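Local coordinates for protein Tube (Drosophila melanogaster, PDB 1D2Z) that recruits the kinase Pelle to the plasma membrane through its Death domain and thereby activates it in the Toll pathway that sets embryonic dorsoventral polarity, at residues N8-R13 with N102-V107; Q116-S121 with A137-G142; K24-N29 with S86-M91; D16-R21 with L128-E133. All coordinates share one frame; numbering follows the deposited sequence.

Contact 1: N8-R13 with N102-V107; sequences NTELRR and NERPTV
A single backbone bridge between two loops of the Death domain, Glu10 with Thr106, joins the approach to helix 16-27 to the start of helix 107-116. Two bonds hold it. Leu11 N gives its hydrogen to Pro105 O at 2.9 Å, and Val107 N, in the first turn of its helix, donates to Thr9 O over the same length of 2.9 Å. Between them the CA-H of Glu10 also leans on Pro105 O. With CG beside its backbone N (chi1 -61°) and near Pro105 O, Leu11 lies across the proline at about a right angle, its CD1 set 4.0 Å from Pro105 CB, while CD2 turns to Val107 CG2. On the outer side, Glu10 OE1 is met by Arg12 NE from above the carboxylate plane, a 3.0 Å salt bridge, and OE2 rests 3.3 Å from Arg104 CB. One face of the Arg12 guanidinium is covered by Arg104 NE, 3.7 Å from Arg12 CZ, and the two planes stand 54° apart. The Glu10 carboxylate would partly offset the repulsion of these like charges. An alanine here would probably leave Arg12 without its anionic mate, its guanidinium freer to turn away from Arg104. A water spans Glu10 OE2 and Arg104 O. Thr106 OG1 bonds Ser49 OG and, weakly, Val109 N, so the bridge ends on the N-cap of helix 107-116 in the six-helix bundle of a Death domain.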
# COMPACT_ATOMS: atom_id res chain seq x y z
N ASN B 8 10.06 -11.45 -15.69
CA ASN B 8 9.38 -12.36 -16.61
C ASN B 8 8.79 -13.60 -15.96
O ASN B 8 8.09 -14.38 -16.62
CB ASN B 8 10.33 -12.76 -17.74
CG ASN B 8 10.84 -11.57 -18.52
OD1 ASN B 8 11.89 -11.01 -18.21
ND2 ASN B 8 10.07 -11.15 -19.52
N THR B 9 9.07 -13.81 -14.68
CA THR B 9 8.54 -14.96 -13.96
C THR B 9 7.03 -14.80 -13.79
O THR B 9 6.56 -13.77 -13.31
CB THR B 9 9.17 -15.06 -12.56
OG1 THR B 9 10.59 -15.18 -12.70
CG2 THR B 9 8.62 -16.27 -11.80
N GLU B 10 6.27 -15.81 -14.22
CA GLU B 10 4.82 -15.77 -14.09
C GLU B 10 4.43 -15.92 -12.63
O GLU B 10 5.08 -16.65 -11.88
CB GLU B 10 4.18 -16.86 -14.94
CG GLU B 10 4.50 -16.73 -16.42
CD GLU B 10 3.85 -17.82 -17.26
OE1 GLU B 10 3.81 -18.98 -16.81
OE2 GLU B 10 3.38 -17.50 -18.37
N LEU B 11 3.37 -15.22 -12.22
CA LEU B 11 2.91 -15.27 -10.83
C LEU B 11 2.60 -16.69 -10.36
O LEU B 11 2.84 -17.02 -9.20
CB LEU B 11 1.70 -14.35 -10.63
CG LEU B 11 1.93 -12.86 -10.90
CD1 LEU B 11 0.68 -12.07 -10.55
CD2 LEU B 11 3.12 -12.36 -10.09
N ARG B 12 2.09 -17.52 -11.27
CA ARG B 12 1.77 -18.90 -10.93
C ARG B 12 3.03 -19.73 -10.63
O ARG B 12 2.94 -20.79 -10.01
CB ARG B 12 0.96 -19.57 -12.04
CG ARG B 12 1.65 -19.62 -13.38
CD ARG B 12 0.82 -20.38 -14.40
NE ARG B 12 1.35 -20.24 -15.74
CZ ARG B 12 1.29 -21.19 -16.68
NH1 ARG B 12 0.72 -22.36 -16.43
NH2 ARG B 12 1.79 -20.95 -17.89
N ARG B 13 4.18 -19.23 -11.06
CA ARG B 13 5.46 -19.91 -10.84
C ARG B 13 6.10 -19.47 -9.53
O ARG B 13 7.06 -20.08 -9.07
CB ARG B 13 6.43 -19.63 -11.99
CG ARG B 13 5.94 -20.08 -13.36
CD ARG B 13 5.73 -21.57 -13.43
NE ARG B 13 5.72 -22.05 -14.81
CZ ARG B 13 5.06 -23.13 -15.23
NH1 ARG B 13 4.36 -23.86 -14.37
NH2 ARG B 13 5.13 -23.50 -16.50
N ASN B 102 0.61 -15.80 -23.92
CA ASN B 102 1.42 -14.80 -23.25
C ASN B 102 0.50 -13.80 -22.55
O ASN B 102 0.66 -12.59 -22.67
CB ASN B 102 2.32 -14.08 -24.26
CG ASN B 102 3.30 -15.01 -24.94
OD1 ASN B 102 4.30 -15.43 -24.35
ND2 ASN B 102 3.03 -15.35 -26.20
N GLU B 103 -0.48 -14.34 -21.83
CA GLU B 103 -1.45 -13.53 -21.11
C GLU B 103 -1.32 -13.73 -19.60
O GLU B 103 -1.82 -12.93 -18.81
CB GLU B 103 -2.86 -13.86 -21.59
CG GLU B 103 -3.97 -12.98 -21.03
CD GLU B 103 -3.94 -11.55 -21.54
OE1 GLU B 103 -3.38 -11.30 -22.63
OE2 GLU B 103 -4.50 -10.67 -20.86
N ARG B 104 -0.63 -14.80 -19.20
CA ARG B 104 -0.42 -15.11 -17.78
C ARG B 104 0.41 -13.99 -17.15
O ARG B 104 1.54 -13.75 -17.55
CB ARG B 104 0.35 -16.42 -17.63
CG ARG B 104 -0.34 -17.65 -18.20
CD ARG B 104 -1.43 -18.15 -17.28
NE ARG B 104 -1.86 -19.50 -17.64
CZ ARG B 104 -2.63 -19.79 -18.69
NH1 ARG B 104 -3.07 -18.82 -19.48
NH2 ARG B 104 -2.95 -21.05 -18.94
N PRO B 105 -0.14 -13.33 -16.12
CA PRO B 105 0.57 -12.23 -15.44
C PRO B 105 1.92 -12.62 -14.84
O PRO B 105 2.11 -13.73 -14.36
CB PRO B 105 -0.43 -11.80 -14.37
CG PRO B 105 -1.19 -13.06 -14.09
CD PRO B 105 -1.43 -13.59 -15.46
N THR B 106 2.84 -11.66 -14.86
CA THR B 106 4.18 -11.84 -14.33
C THR B 106 4.49 -10.87 -13.19
O THR B 106 3.73 -9.92 -12.95
CB THR B 106 5.23 -11.60 -15.44
OG1 THR B 106 5.01 -10.31 -16.02
CG2 THR B 106 5.12 -12.68 -16.53
N VAL B 107 5.61 -11.10 -12.52
CA VAL B 107 6.07 -10.26 -11.42
C VAL B 107 6.31 -8.81 -11.87
O VAL B 107 6.06 -7.87 -11.11
CB VAL B 107 7.38 -10.82 -10.80
CG1 VAL B 107 7.94 -9.84 -9.76
CG2 VAL B 107 7.12 -12.18 -10.14
O HOH W 1 3.62 -14.46 -19.29
O HOH W 2 0.83 -16.29 -13.81

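Contact 2: Q116-S121 with A137-G142; sequences QAELFS and ARPVDG
Arg138 runs antiparallel to Phe120 across the contact, guanidinium against ring, and can be followed outward from CB. Arg138 CB carries CG beside the backbone N (chi1 -58°), and the bend at chi2 brings CD over the phenylalanine. There CD makes a CH-pi contact, 3.6 Å from the centroid of the Phe120 ring and close to its normal. NE comes next, 3.5 Å from Phe120 CD1 over the same face, and CZ lies 3.6 Å from Phe120 CB. The guanidinium therefore lies flat on Phe120 in an offset stack, planes 9° apart, its centre over Phe120 CB. The stack ties the extended tail after helix 120-130 back to that helix's first turn, just beyond the Schellman motif in which Glu118 ends helix 107-116. At the tip, NH2 forms a salt bridge with Asp124, while NH1 bonds Gly144 O and also Tyr73 O of the Pelle Death domain, so the stacked group takes part in the interface between the two proteins. Farther along the tail, Pro139 CD meets Phe120 CZ tip to tip at 3.7 Å. Pro139 CG lies 3.6 Å from Glu118 OE2, and a water links that oxygen to Asp141 O.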
# COMPACT_ATOMS: atom_id res chain seq x y z
N GLN B 116 1.14 1.87 -10.23
CA GLN B 116 0.06 2.67 -10.83
C GLN B 116 -1.08 2.93 -9.84
O GLN B 116 -1.68 4.01 -9.85
CB GLN B 116 -0.48 1.96 -12.09
CG GLN B 116 -1.75 2.60 -12.68
CD GLN B 116 -1.52 4.00 -13.23
OE1 GLN B 116 -0.42 4.33 -13.69
NE2 GLN B 116 -2.56 4.82 -13.20
N ALA B 117 -1.38 1.94 -9.00
CA ALA B 117 -2.44 2.09 -8.00
C ALA B 117 -1.94 2.63 -6.65
O ALA B 117 -2.70 2.70 -5.68
CB ALA B 117 -3.15 0.75 -7.80
N GLU B 118 -0.67 3.01 -6.61
CA GLU B 118 -0.02 3.54 -5.40
C GLU B 118 -0.03 2.60 -4.21
O GLU B 118 -0.07 3.03 -3.05
CB GLU B 118 -0.62 4.91 -5.02
CG GLU B 118 -0.48 5.96 -6.11
CD GLU B 118 -0.72 7.39 -5.63
OE1 GLU B 118 -1.58 7.61 -4.74
OE2 GLU B 118 -0.06 8.29 -6.16
N LEU B 119 0.01 1.30 -4.50
CA LEU B 119 0.04 0.25 -3.47
C LEU B 119 1.53 0.03 -3.18
O LEU B 119 2.11 -1.01 -3.50
CB LEU B 119 -0.62 -1.02 -4.01
CG LEU B 119 -2.05 -0.81 -4.56
CD1 LEU B 119 -2.63 -2.13 -5.09
CD2 LEU B 119 -2.96 -0.23 -3.47
N PHE B 120 2.14 1.05 -2.57
CA PHE B 120 3.57 1.03 -2.28
C PHE B 120 4.09 -0.00 -1.30
O PHE B 120 5.22 -0.46 -1.44
CB PHE B 120 4.07 2.44 -1.95
CG PHE B 120 4.09 3.35 -3.14
CD1 PHE B 120 5.01 3.15 -4.17
CD2 PHE B 120 3.16 4.37 -3.27
CE1 PHE B 120 5.00 3.95 -5.31
CE2 PHE B 120 3.14 5.18 -4.41
CZ PHE B 120 4.06 4.97 -5.43
N SER B 121 3.27 -0.41 -0.34
CA SER B 121 3.69 -1.43 0.62
C SER B 121 3.89 -2.74 -0.14
O SER B 121 4.87 -3.46 0.08
CB SER B 121 2.65 -1.62 1.71
OG SER B 121 3.10 -1.09 2.93
N ALA B 137 10.20 4.62 -7.12
CA ALA B 137 10.13 6.04 -6.78
C ALA B 137 8.70 6.46 -6.42
O ALA B 137 7.73 5.90 -6.92
CB ALA B 137 10.64 6.89 -7.95
N ARG B 138 8.59 7.44 -5.53
CA ARG B 138 7.31 7.96 -5.09
C ARG B 138 6.93 9.22 -5.86
O ARG B 138 7.79 9.91 -6.40
CB ARG B 138 7.38 8.31 -3.60
CG ARG B 138 7.76 7.15 -2.69
CD ARG B 138 6.78 6.01 -2.86
NE ARG B 138 7.05 4.93 -1.92
CZ ARG B 138 6.48 4.82 -0.73
NH1 ARG B 138 5.60 5.73 -0.31
NH2 ARG B 138 6.78 3.78 0.05
N PRO B 139 5.62 9.52 -5.94
CA PRO B 139 5.17 10.73 -6.65
C PRO B 139 5.56 11.93 -5.78
O PRO B 139 5.95 11.76 -4.62
CB PRO B 139 3.64 10.56 -6.66
CG PRO B 139 3.45 9.08 -6.56
CD PRO B 139 4.48 8.69 -5.54
N VAL B 140 5.47 13.14 -6.34
CA VAL B 140 5.82 14.35 -5.59
C VAL B 140 4.65 14.82 -4.73
O VAL B 140 4.85 15.39 -3.67
CB VAL B 140 6.27 15.52 -6.51
CG1 VAL B 140 7.60 15.19 -7.18
CG2 VAL B 140 5.21 15.84 -7.56
N ASP B 141 3.44 14.56 -5.20
CA ASP B 141 2.24 14.96 -4.49
C ASP B 141 1.35 13.76 -4.18
O ASP B 141 1.51 12.68 -4.77
CB ASP B 141 1.43 15.98 -5.31
CG ASP B 141 2.18 17.30 -5.50
OD1 ASP B 141 2.60 17.91 -4.49
OD2 ASP B 141 2.32 17.73 -6.67
N GLY B 142 0.41 13.96 -3.26
CA GLY B 142 -0.51 12.90 -2.90
C GLY B 142 -0.08 12.10 -1.68
O GLY B 142 1.00 12.30 -1.13
O HOH W 3 0.86 9.98 -4.01

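Contact 3: K24-N29 with S86-M91; sequences KILDEN and SKSQMM
Asp27 OD1 is gripped by two donors of one residue: Ser88 N reaches it at 2.9 Å and Ser88 OG at 2.8 Å. The amide uses the syn lone pair, whereas the hydroxyl comes from above, 58° out of the carboxylate plane. The site joins the last turn of helix 16-27 to the first turn of helix 87-96, two members of the Death-domain bundle, and Ser86 is the N-cap of the second helix. The other oxygen, Asp27 OD2, accepts from Ser86 OG at 2.7 Å through its own syn lone pair and from Lys24 NZ on the anti side, a salt bridge of 3.0 Å that starts one turn back in the same helix. Both oxygens are therefore tied by more than one bond, which fixes the rotation of the carboxylate. Placed at the N-terminal end of helix 87-96, its negative charge would probably be favoured by the helix dipole as well as by Lys24. Ser86 OG can serve both helices because it stands anti to its backbone N (chi1 172°): it donates to Asp27 and accepts the capping bond from Gln89 N. Beside this polar cluster Leu26 packs on helix 120-130 through Ala122, and its CD1 makes a long contact with Met91 CE. Ser88 OG, the hydroxyl already bonded to the aspartate, also sits 3.1 Å from Leu26 CB.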
# COMPACT_ATOMS: atom_id res chain seq x y z
N LYS B 24 -1.30 -10.94 2.13
CA LYS B 24 -1.61 -10.33 3.42
C LYS B 24 -1.42 -8.81 3.39
O LYS B 24 -2.15 -8.07 4.05
CB LYS B 24 -0.79 -10.95 4.55
CG LYS B 24 -1.14 -12.42 4.82
CD LYS B 24 -2.67 -12.63 4.85
CE LYS B 24 -3.35 -11.89 6.00
NZ LYS B 24 -4.83 -11.85 5.80
N ILE B 25 -0.46 -8.36 2.59
CA ILE B 25 -0.21 -6.94 2.44
C ILE B 25 -1.39 -6.31 1.70
O ILE B 25 -1.95 -5.30 2.13
CB ILE B 25 1.11 -6.71 1.67
CG1 ILE B 25 2.28 -7.29 2.48
CG2 ILE B 25 1.32 -5.21 1.40
CD1 ILE B 25 3.62 -7.16 1.81
N LEU B 26 -1.81 -6.95 0.61
CA LEU B 26 -2.92 -6.46 -0.20
C LEU B 26 -4.27 -6.58 0.51
O LEU B 26 -5.23 -5.92 0.12
CB LEU B 26 -2.97 -7.18 -1.55
CG LEU B 26 -1.86 -6.83 -2.54
CD1 LEU B 26 -1.87 -7.80 -3.72
CD2 LEU B 26 -2.02 -5.39 -3.02
N ASP B 27 -4.36 -7.45 1.51
CA ASP B 27 -5.61 -7.62 2.26
C ASP B 27 -5.90 -6.37 3.08
O ASP B 27 -7.06 -6.04 3.31
CB ASP B 27 -5.55 -8.84 3.19
CG ASP B 27 -5.78 -10.15 2.45
OD1 ASP B 27 -6.49 -10.15 1.43
OD2 ASP B 27 -5.25 -11.18 2.91
N GLU B 28 -4.85 -5.69 3.53
CA GLU B 28 -5.02 -4.47 4.32
C GLU B 28 -5.72 -3.39 3.51
O GLU B 28 -5.37 -3.14 2.35
CB GLU B 28 -3.67 -3.95 4.82
CG GLU B 28 -3.01 -4.85 5.86
CD GLU B 28 -1.80 -4.21 6.52
OE1 GLU B 28 -1.80 -2.97 6.73
OE2 GLU B 28 -0.85 -4.95 6.84
N ASN B 29 -6.73 -2.77 4.11
CA ASN B 29 -7.51 -1.70 3.49
C ASN B 29 -8.13 -2.17 2.16
O ASN B 29 -8.43 -1.36 1.28
CB ASN B 29 -6.63 -0.46 3.29
CG ASN B 29 -6.00 0.04 4.61
OD1 ASN B 29 -6.71 0.29 5.58
ND2 ASN B 29 -4.67 0.17 4.63
N SER B 86 -8.09 -14.85 3.36
CA SER B 86 -7.47 -13.85 2.50
C SER B 86 -8.13 -13.67 1.13
O SER B 86 -8.03 -14.54 0.26
CB SER B 86 -5.98 -14.17 2.31
OG SER B 86 -5.39 -13.32 1.33
N LYS B 87 -8.77 -12.52 0.93
CA LYS B 87 -9.42 -12.23 -0.35
C LYS B 87 -8.39 -11.97 -1.46
O LYS B 87 -8.64 -12.27 -2.62
CB LYS B 87 -10.37 -11.04 -0.20
CG LYS B 87 -11.56 -11.32 0.72
CD LYS B 87 -12.50 -10.13 0.84
CE LYS B 87 -13.73 -10.49 1.67
NZ LYS B 87 -14.70 -9.35 1.79
N SER B 88 -7.23 -11.41 -1.08
CA SER B 88 -6.15 -11.13 -2.03
C SER B 88 -5.62 -12.44 -2.60
O SER B 88 -5.27 -12.52 -3.77
CB SER B 88 -5.00 -10.37 -1.36
OG SER B 88 -5.40 -9.08 -0.92
N GLN B 89 -5.52 -13.45 -1.74
CA GLN B 89 -5.04 -14.77 -2.14
C GLN B 89 -5.97 -15.34 -3.21
O GLN B 89 -5.52 -15.83 -4.25
CB GLN B 89 -5.00 -15.70 -0.93
CG GLN B 89 -4.48 -17.10 -1.19
CD GLN B 89 -4.23 -17.86 0.10
OE1 GLN B 89 -3.11 -18.27 0.38
NE2 GLN B 89 -5.28 -18.05 0.89
N MET B 90 -7.28 -15.23 -2.98
CA MET B 90 -8.26 -15.72 -3.94
C MET B 90 -8.18 -14.92 -5.23
O MET B 90 -8.31 -15.47 -6.32
CB MET B 90 -9.68 -15.65 -3.36
CG MET B 90 -9.93 -16.67 -2.26
SD MET B 90 -11.59 -16.53 -1.56
CE MET B 90 -12.54 -16.37 -3.03
N MET B 91 -7.95 -13.61 -5.10
CA MET B 91 -7.84 -12.74 -6.27
C MET B 91 -6.66 -13.16 -7.15
O MET B 91 -6.79 -13.28 -8.36
CB MET B 91 -7.68 -11.28 -5.83
CG MET B 91 -7.52 -10.28 -6.97
SD MET B 91 -5.83 -10.11 -7.57
CE MET B 91 -5.13 -9.13 -6.28
O HOH W 4 -9.07 -10.61 2.99

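Contact 4: D16-R21 with L128-E133; sequences DNDIYR and LDFLNE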
# COMPACT_ATOMS: atom_id res chain seq x y z
N ASP B 16 4.11 -20.44 -3.54
CA ASP B 16 2.84 -20.16 -2.88
C ASP B 16 2.95 -19.32 -1.61
O ASP B 16 2.14 -18.43 -1.39
CB ASP B 16 2.08 -21.46 -2.59
CG ASP B 16 0.61 -21.21 -2.29
OD1 ASP B 16 -0.06 -20.57 -3.12
OD2 ASP B 16 0.13 -21.67 -1.23
N ASN B 17 3.96 -19.61 -0.79
CA ASN B 17 4.18 -18.88 0.45
C ASN B 17 4.59 -17.43 0.19
O ASN B 17 4.31 -16.54 1.00
CB ASN B 17 5.24 -19.59 1.31
CG ASN B 17 5.44 -18.93 2.67
OD1 ASN B 17 6.55 -18.50 3.01
ND2 ASN B 17 4.36 -18.84 3.45
N ASP B 18 5.29 -17.20 -0.92
CA ASP B 18 5.71 -15.84 -1.26
C ASP B 18 4.50 -15.02 -1.69
O ASP B 18 4.35 -13.87 -1.29
CB ASP B 18 6.78 -15.86 -2.35
CG ASP B 18 8.16 -16.18 -1.81
OD1 ASP B 18 8.46 -15.80 -0.66
OD2 ASP B 18 8.96 -16.79 -2.55
N ILE B 19 3.63 -15.63 -2.48
CA ILE B 19 2.41 -14.97 -2.94
C ILE B 19 1.55 -14.68 -1.71
O ILE B 19 0.92 -13.63 -1.63
CB ILE B 19 1.60 -15.85 -3.92
CG1 ILE B 19 2.33 -15.98 -5.26
CG2 ILE B 19 0.21 -15.26 -4.14
CD1 ILE B 19 2.53 -14.65 -5.99
N TYR B 20 1.57 -15.59 -0.74
CA TYR B 20 0.78 -15.42 0.47
C TYR B 20 1.21 -14.19 1.28
O TYR B 20 0.37 -13.49 1.84
CB TYR B 20 0.83 -16.67 1.35
CG TYR B 20 -0.04 -16.57 2.58
CD1 TYR B 20 -1.43 -16.49 2.46
CD2 TYR B 20 0.51 -16.52 3.86
CE1 TYR B 20 -2.25 -16.36 3.57
CE2 TYR B 20 -0.30 -16.39 4.98
CZ TYR B 20 -1.67 -16.31 4.83
OH TYR B 20 -2.48 -16.17 5.93
N ARG B 21 2.52 -13.96 1.37
CA ARG B 21 3.02 -12.81 2.10
C ARG B 21 2.56 -11.54 1.40
O ARG B 21 2.13 -10.58 2.05
CB ARG B 21 4.55 -12.86 2.23
CG ARG B 21 5.02 -14.00 3.13
CD ARG B 21 6.48 -13.87 3.52
NE ARG B 21 7.37 -14.05 2.38
CZ ARG B 21 8.61 -13.58 2.31
NH1 ARG B 21 9.13 -12.89 3.33
NH2 ARG B 21 9.34 -13.81 1.23
N LEU B 128 11.86 -5.50 -3.47
CA LEU B 128 12.92 -6.00 -2.60
C LEU B 128 12.98 -7.52 -2.50
O LEU B 128 13.94 -8.14 -2.97
CB LEU B 128 12.77 -5.40 -1.21
CG LEU B 128 12.97 -3.88 -1.10
CD1 LEU B 128 12.54 -3.38 0.27
CD2 LEU B 128 14.43 -3.55 -1.36
N ASP B 129 11.93 -8.11 -1.94
CA ASP B 129 11.86 -9.56 -1.73
C ASP B 129 11.87 -10.43 -2.99
O ASP B 129 12.59 -11.43 -3.03
CB ASP B 129 10.64 -9.89 -0.87
CG ASP B 129 10.71 -11.30 -0.29
OD1 ASP B 129 10.25 -12.25 -0.96
OD2 ASP B 129 11.20 -11.44 0.85
N PHE B 130 11.08 -10.07 -4.00
CA PHE B 130 11.01 -10.86 -5.23
C PHE B 130 12.11 -10.59 -6.25
O PHE B 130 12.68 -11.52 -6.83
CB PHE B 130 9.66 -10.66 -5.93
CG PHE B 130 8.49 -11.28 -5.23
CD1 PHE B 130 8.56 -11.68 -3.90
CD2 PHE B 130 7.28 -11.43 -5.90
CE1 PHE B 130 7.45 -12.22 -3.25
CE2 PHE B 130 6.16 -11.97 -5.26
CZ PHE B 130 6.25 -12.36 -3.94
N LEU B 131 12.39 -9.31 -6.50
CA LEU B 131 13.37 -8.91 -7.50
C LEU B 131 14.73 -8.45 -7.00
O LEU B 131 15.64 -8.26 -7.81
CB LEU B 131 12.77 -7.80 -8.38
CG LEU B 131 11.49 -8.14 -9.15
CD1 LEU B 131 10.84 -6.86 -9.66
CD2 LEU B 131 11.81 -9.09 -10.29
N ASN B 132 14.86 -8.26 -5.69
CA ASN B 132 16.10 -7.79 -5.08
C ASN B 132 16.48 -6.39 -5.59
O ASN B 132 17.63 -5.97 -5.49
CB ASN B 132 17.25 -8.79 -5.33
CG ASN B 132 18.42 -8.60 -4.37
OD1 ASN B 132 19.51 -9.12 -4.61
ND2 ASN B 132 18.19 -7.86 -3.28
N GLU B 133 15.50 -5.70 -6.17
CA GLU B 133 15.72 -4.35 -6.69
C GLU B 133 15.37 -3.32 -5.62
O GLU B 133 14.80 -3.67 -4.59
CB GLU B 133 14.84 -4.10 -7.91
CG GLU B 133 15.17 -4.95 -9.12
CD GLU B 133 14.28 -4.66 -10.31
OE1 GLU B 133 13.37 -3.80 -10.20
OE2 GLU B 133 14.48 -5.28 -11.37
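The Phe130 ring presents its edge to helix 16-27: Asp18 O lies near the ring plane, 3.6 Å from CZ, and Asp18 CB is 3.8 Å from CE1. Asp129 OD1 also lies at this ring's edge. The other flat group is the guanidinium of Arg21, with Asp18 OD1 in its plane and the carboxylate of Asp129 turned 75° against it. Arg21 NH2 serves both acids, donating to Asp18 OD1 at 2.9 Å in a nearly straight bond and forming a salt bridge with Asp129 OD1 at 2.8 Å. A bend at chi3 (-68°) turns NE aside from the line of the chain, and at NH2 the two oxygens subtend about 90°. This three-residue network joins helix 16-27, the first of the Death-domain bundle, to the last turn of helix 120-130, where the helix widens into a pi-type turn. The two carboxylates would otherwise tend to repel, since Asp18 OD1 and Asp129 OD1 are 4.0 Å apart. A leucine in place of Arg21 would probably leave the two acids close with less positive charge to offset them. Lys4 supplies a second cation to Asp129, and Tyr5 bonds Asp18 OD2 through its hydroxyl while meeting the Phe130 ring edge-to-face.

The four contacts show how a Death domain closes its helix bundle from several sides. Helix 16-27 is shared by contacts 3 and 4: contact 4 uses its beginning and contact 3 its end, with centres 14 Å apart. Helix 120-130 is shared likewise, its last turn in contact 4 and its first in contact 2. Contacts 1 and 4 alternate along the chain and touch through Val107 on Leu131 and Phe130. Contact 3 lies within the span of sequence that contact 1 closes, and contact 2 comes after both. Contacts 1 and 2 stand 23 Å apart on opposite sides of the chain's centre. Pelle touches contact 2 most and also reaches Glu28 and Asn29 of contact 3.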